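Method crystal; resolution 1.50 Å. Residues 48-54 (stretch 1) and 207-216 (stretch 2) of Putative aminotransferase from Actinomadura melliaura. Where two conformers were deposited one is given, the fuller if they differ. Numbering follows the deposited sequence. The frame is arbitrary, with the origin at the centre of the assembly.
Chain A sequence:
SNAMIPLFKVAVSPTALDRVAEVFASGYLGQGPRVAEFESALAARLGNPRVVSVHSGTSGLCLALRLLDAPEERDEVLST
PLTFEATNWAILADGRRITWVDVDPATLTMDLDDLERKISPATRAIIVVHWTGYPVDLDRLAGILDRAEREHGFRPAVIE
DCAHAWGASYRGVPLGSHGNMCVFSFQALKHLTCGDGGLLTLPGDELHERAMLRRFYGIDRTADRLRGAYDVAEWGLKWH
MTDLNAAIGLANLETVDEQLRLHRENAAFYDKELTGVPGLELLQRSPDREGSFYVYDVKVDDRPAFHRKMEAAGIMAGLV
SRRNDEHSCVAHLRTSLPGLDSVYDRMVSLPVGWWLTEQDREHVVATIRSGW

Stretch 1 48-54: NPRVVSV
Stretch 2, residues 207-216: LHERAMLRRF

Strand 51-54 runs beside helix 207-214 in nearly the same direction, the axes inclined by 20° and 8.8 Å apart at closest approach. Arg50 lies opposite His208 (CA-CA 5.9 Å) and Val52 opposite Met212, a selenomethionine (6.4 Å); the contact buries 347 Å².

Arg50 (phi/psi -95/74) is anchored by its N donating to Asn48 OD1 (2.8 Å), which the t rotamer of Asn48 carries forward along the chain to Arg50 N. This backbone presents Arg50 CA to one face of the His208 imidazole, 3.7 Å from the centroid and 5° off the normal, while the m, t, m side chain of Arg50 leads its guanidinium away. His208 adopts t (chi2 -152°), reaching the strand so that a water bridges its NE2 (2.5 Å) and Val51 O (2.5 Å), donating to the carbonyl.

Val52, extended (-129/110) with chi1 t, points toward the helix. Its CG2 meets the His208 ring edge at CD2 (3.5 Å), Ala211 CB (4.0 Å) and Met212 CG (4.0 Å); the short Ala211 side chain suits this close, buried packing.

Arg215 (-71/-16) turns p at chi1, then extends through t, t, so NH1 donates to Ser53 O (3.1 Å, 150°). NH1 also lies 3.5 Å from Val52 CG1.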

ATOM      1  N   ASN A  48     -19.410  -4.399  15.281  1.00 14.37           N
ATOM      2  CA  ASN A  48     -18.563  -3.266  15.651  1.00 14.38           C
ATOM      3  C   ASN A  48     -18.769  -2.190  14.589  1.00 13.86           C
ATOM      4  O   ASN A  48     -18.485  -2.410  13.423  1.00 13.90           O
ATOM      5  CB  ASN A  48     -17.082  -3.676  15.742  1.00 13.71           C
ATOM      6  CG  ASN A  48     -16.178  -2.542  16.227  1.00 16.89           C
ATOM      7  OD1 ASN A  48     -16.559  -1.376  16.205  1.00 15.86           O
ATOM      8  ND2 ASN A  48     -14.968  -2.892  16.676  1.00 14.05           N
ATOM      9  N   PRO A  49     -19.311  -1.032  14.981  1.00 16.53           N
ATOM     10  CA  PRO A  49     -19.571   0.012  13.983  1.00 16.77           C
ATOM     11  C   PRO A  49     -18.313   0.757  13.553  1.00 18.93           C
ATOM     12  O   PRO A  49     -18.332   1.471  12.551  1.00 24.31           O
ATOM     13  CB  PRO A  49     -20.535   0.953  14.707  1.00 17.00           C
ATOM     14  CG  PRO A  49     -20.232   0.772  16.138  1.00 19.12           C
ATOM     15  CD  PRO A  49     -19.794  -0.659  16.321  1.00 18.44           C
ATOM     16  N   ARG A  50     -17.225   0.577  14.289  1.00 12.88           N
ATOM     17  CA  ARG A  50     -15.999   1.325  14.035  1.00 11.93           C
ATOM     18  C   ARG A  50     -15.055   0.526  13.152  1.00 13.08           C
ATOM     19  O   ARG A  50     -14.062  -0.028  13.640  1.00 14.37           O
ATOM     20  CB  ARG A  50     -15.317   1.685  15.356  1.00 13.73           C
ATOM     21  CG  ARG A  50     -16.185   2.555  16.264  1.00 14.46           C
ATOM     22  CD  ARG A  50     -15.622   2.601  17.671  1.00 17.41           C
ATOM     23  NE  ARG A  50     -15.678   1.282  18.287  1.00 25.17           N
ATOM     24  CZ  ARG A  50     -16.747   0.805  18.916  1.00 29.14           C
ATOM     25  NH1 ARG A  50     -17.836   1.553  19.029  1.00 29.53           N
ATOM     26  NH2 ARG A  50     -16.719  -0.414  19.437  1.00 30.01           N
ATOM     27  N   VAL A  51     -15.371   0.436  11.861  1.00 12.01           N
ATOM     28  CA  VAL A  51     -14.537  -0.337  10.959  1.00 10.95           C
ATOM     29  C   VAL A  51     -14.027   0.552   9.836  1.00 13.24           C
ATOM     30  O   VAL A  51     -14.738   1.423   9.335  1.00 17.81           O
ATOM     31  CB  VAL A  51     -15.279  -1.567  10.374  1.00 13.68           C
ATOM     32  CG1 VAL A  51     -15.796  -2.466  11.501  1.00 17.51           C
ATOM     33  CG2 VAL A  51     -16.427  -1.155   9.445  1.00 17.78           C
ATOM     34  N   VAL A  52     -12.777   0.325   9.470  1.00  8.78           N
ATOM     35  CA  VAL A  52     -12.084   1.172   8.510  1.00  9.60           C
ATOM     36  C   VAL A  52     -11.476   0.289   7.433  1.00  9.42           C
ATOM     37  O   VAL A  52     -10.542  -0.461   7.700  1.00  8.71           O
ATOM     38  CB  VAL A  52     -10.999   1.995   9.227  1.00  9.50           C
ATOM     39  CG1 VAL A  52     -10.206   2.823   8.251  1.00 11.13           C
ATOM     40  CG2 VAL A  52     -11.649   2.868  10.316  1.00 13.11           C
ATOM     41  N   SER A  53     -12.009   0.352   6.213  1.00  7.70           N
ATOM     42  CA  SER A  53     -11.410  -0.426   5.129  1.00  8.11           C
ATOM     43  C   SER A  53     -10.047   0.143   4.750  1.00  8.28           C
ATOM     44  O   SER A  53      -9.816   1.362   4.794  1.00  8.31           O
ATOM     45  CB  SER A  53     -12.329  -0.478   3.903  1.00  9.22           C
ATOM     46  OG  SER A  53     -12.592   0.823   3.392  1.00  9.16           O
ATOM     47  N   VAL A  54      -9.146  -0.762   4.401  1.00  7.97           N
ATOM     48  CA  VAL A  54      -7.783  -0.399   4.054  1.00  8.87           C
ATOM     49  C   VAL A  54      -7.305  -1.209   2.848  1.00  7.45           C
ATOM     50  O   VAL A  54      -7.969  -2.139   2.409  1.00  8.46           O
ATOM     51  CB  VAL A  54      -6.825  -0.611   5.258  1.00  7.90           C
ATOM     52  CG1 VAL A  54      -7.101   0.413   6.344  1.00  9.41           C
ATOM     53  CG2 VAL A  54      -6.924  -2.025   5.806  1.00  8.55           C
ATOM     54  N   LEU A 207      -9.948   6.642  18.169  1.00 13.10           N
ATOM     55  CA  LEU A 207      -9.106   5.871  17.255  1.00 13.08           C
ATOM     56  C   LEU A 207      -9.790   5.750  15.907  1.00 10.24           C
ATOM     57  O   LEU A 207      -9.140   5.845  14.872  1.00 10.01           O
ATOM     58  CB  LEU A 207      -8.800   4.469  17.807  1.00 12.81           C
ATOM     59  CG  LEU A 207      -7.717   4.380  18.883  1.00 14.62           C
ATOM     60  CD1 LEU A 207      -7.764   3.001  19.536  1.00 15.26           C
ATOM     61  CD2 LEU A 207      -6.336   4.634  18.285  1.00 16.39           C
ATOM     62  N   HIS A 208     -11.105   5.556  15.919  1.00 11.24           N
ATOM     63  CA  HIS A 208     -11.850   5.432  14.673  1.00  8.47           C
ATOM     64  C   HIS A 208     -11.697   6.684  13.817  1.00 10.61           C
ATOM     65  O   HIS A 208     -11.414   6.597  12.623  1.00  9.86           O
ATOM     66  CB  HIS A 208     -13.329   5.157  14.986  1.00 10.42           C
ATOM     67  CG  HIS A 208     -14.176   4.900  13.780  1.00 12.35           C
ATOM     68  ND1 HIS A 208     -15.528   5.179  13.759  1.00 19.93           N
ATOM     69  CD2 HIS A 208     -13.886   4.350  12.580  1.00 14.16           C
ATOM     70  CE1 HIS A 208     -16.024   4.845  12.581  1.00 19.45           C
ATOM     71  NE2 HIS A 208     -15.047   4.347  11.844  1.00 15.35           N
ATOM     72  N   GLU A 209     -11.887   7.851  14.424  0.63 11.78           N
ATOM     73  CA  GLU A 209     -11.811   9.090  13.658  0.63  9.62           C
ATOM     74  C   GLU A 209     -10.394   9.339  13.130  0.63 11.09           C
ATOM     75  O   GLU A 209     -10.226   9.761  11.977  0.63 10.26           O
ATOM     76  CB  GLU A 209     -12.292  10.273  14.499  0.63 13.49           C
ATOM     77  CG  GLU A 209     -13.773  10.209  14.888  0.63 15.89           C
ATOM     78  CD  GLU A 209     -14.724  10.447  13.723  0.63 23.96           C
ATOM     79  OE1 GLU A 209     -14.286  10.951  12.666  0.63 24.11           O
ATOM     80  OE2 GLU A 209     -15.923  10.124  13.861  0.63 28.58           O
ATOM     81  N   ARG A 210      -9.376   9.057  13.944  1.00  9.12           N
ATOM     82  CA  ARG A 210      -7.990   9.216  13.491  1.00  9.12           C
ATOM     83  C   ARG A 210      -7.658   8.243  12.366  1.00  9.56           C
ATOM     84  O   ARG A 210      -6.974   8.603  11.400  1.00 10.10           O
ATOM     85  CB  ARG A 210      -7.009   9.024  14.650  1.00 12.31           C
ATOM     86  CG  ARG A 210      -7.126  10.090  15.723  1.00 12.85           C
ATOM     87  CD  ARG A 210      -6.220   9.768  16.901  1.00 13.19           C
ATOM     88  NE  ARG A 210      -4.822   9.757  16.480  1.00 15.08           N
ATOM     89  CZ  ARG A 210      -3.905   8.886  16.891  1.00 16.63           C
ATOM     90  NH1 ARG A 210      -4.218   7.933  17.763  1.00 16.10           N
ATOM     91  NH2 ARG A 210      -2.665   8.974  16.427  1.00 15.89           N
ATOM     92  N   ALA A 211      -8.166   7.016  12.465  1.00  9.76           N
ATOM     93  CA  ALA A 211      -7.915   6.013  11.437  1.00  9.53           C
ATOM     94  C   ALA A 211      -8.510   6.407  10.097  1.00  8.56           C
ATOM     95  O   ALA A 211      -7.888   6.217   9.054  1.00  9.62           O
ATOM     96  CB  ALA A 211      -8.477   4.647  11.866  1.00  8.38           C
HETATM   97  N   MSE A 212      -9.718   6.961  10.127  0.57  9.87           N
HETATM   98  CA  MSE A 212     -10.389   7.380   8.902  0.57 10.00           C
HETATM   99  C   MSE A 212      -9.681   8.525   8.201  0.57 10.07           C
HETATM  100  O   MSE A 212      -9.758   8.649   6.981  0.57 12.39           O
HETATM  101  CB  MSE A 212     -11.826   7.783   9.191  0.57 12.44           C
HETATM  102  CG  MSE A 212     -12.708   6.606   9.495  0.57 10.23           C
HETATM  103 SE   MSE A 212     -14.556   7.153   9.577  0.57 25.99          SE
HETATM  104  CE  MSE A 212     -14.532   7.966  11.324  0.57 13.34           C
ATOM    105  N   LEU A 213      -9.011   9.373   8.974  1.00 10.15           N
ATOM    106  CA  LEU A 213      -8.199  10.434   8.389  1.00  9.65           C
ATOM    107  C   LEU A 213      -6.852   9.911   7.890  1.00  8.41           C
ATOM    108  O   LEU A 213      -6.450  10.172   6.744  1.00  9.48           O
ATOM    109  CB  LEU A 213      -7.973  11.562   9.407  1.00 10.96           C
ATOM    110  CG  LEU A 213      -9.158  12.488   9.664  1.00 12.49           C
ATOM    111  CD1 LEU A 213      -8.867  13.339  10.889  1.00 14.72           C
ATOM    112  CD2 LEU A 213      -9.415  13.359   8.450  1.00 14.72           C
ATOM    113  N   ARG A 214      -6.138   9.182   8.742  1.00  8.47           N
ATOM    114  CA  ARG A 214      -4.769   8.816   8.416  1.00  8.39           C
ATOM    115  C   ARG A 214      -4.666   7.738   7.344  1.00  9.84           C
ATOM    116  O   ARG A 214      -3.612   7.585   6.744  1.00  9.42           O
ATOM    117  CB  ARG A 214      -4.022   8.378   9.675  1.00  9.88           C
ATOM    118  CG  ARG A 214      -3.940   9.488  10.731  1.00  8.74           C
ATOM    119  CD  ARG A 214      -2.977   9.112  11.849  1.00 11.07           C
ATOM    120  NE  ARG A 214      -1.603   9.294  11.401  1.00 13.40           N
ATOM    121  CZ  ARG A 214      -0.529   9.183  12.176  1.00 20.76           C
ATOM    122  NH1 ARG A 214      -0.650   8.879  13.460  1.00 21.18           N
ATOM    123  NH2 ARG A 214       0.679   9.370  11.659  1.00 22.06           N
ATOM    124  N   ARG A 215      -5.756   7.028   7.056  1.00  9.64           N
ATOM    125  CA  ARG A 215      -5.687   6.034   5.994  1.00  9.64           C
ATOM    126  C   ARG A 215      -5.575   6.677   4.611  1.00  9.12           C
ATOM    127  O   ARG A 215      -5.242   5.995   3.650  1.00  9.25           O
ATOM    128  CB  ARG A 215      -6.900   5.109   6.029  1.00 10.32           C
ATOM    129  CG  ARG A 215      -8.159   5.768   5.547  1.00 11.47           C
ATOM    130  CD  ARG A 215      -9.277   4.758   5.385  1.00 11.44           C
ATOM    131  NE  ARG A 215     -10.517   5.485   5.185  1.00 11.41           N
ATOM    132  CZ  ARG A 215     -11.719   4.930   5.154  1.00 14.08           C
ATOM    133  NH1 ARG A 215     -11.863   3.611   5.289  1.00  9.83           N
ATOM    134  NH2 ARG A 215     -12.773   5.707   4.966  1.00 20.78           N
ATOM    135  N   PHE A 216      -5.870   7.973   4.506  1.00  8.26           N
ATOM    136  CA  PHE A 216      -5.708   8.707   3.250  1.00  8.96           C
ATOM    137  C   PHE A 216      -4.970  10.016   3.539  1.00  8.46           C
ATOM    138  O   PHE A 216      -5.552  11.109   3.494  1.00  9.07           O
ATOM    139  CB  PHE A 216      -7.058   8.970   2.559  1.00 10.06           C
ATOM    140  CG  PHE A 216      -6.914   9.613   1.200  1.00 10.91           C
ATOM    141  CD1 PHE A 216      -6.454   8.877   0.123  1.00 11.26           C
ATOM    142  CD2 PHE A 216      -7.215  10.953   1.013  1.00 10.78           C
ATOM    143  CE1 PHE A 216      -6.299   9.463  -1.130  1.00 11.54           C
ATOM    144  CE2 PHE A 216      -7.064  11.552  -0.235  1.00 12.47           C
ATOM    145  CZ  PHE A 216      -6.606  10.800  -1.309  1.00 12.25           C
TER
HETATM  146  O   HOH W   1     -15.483   3.840   9.385  1.00 36.44           O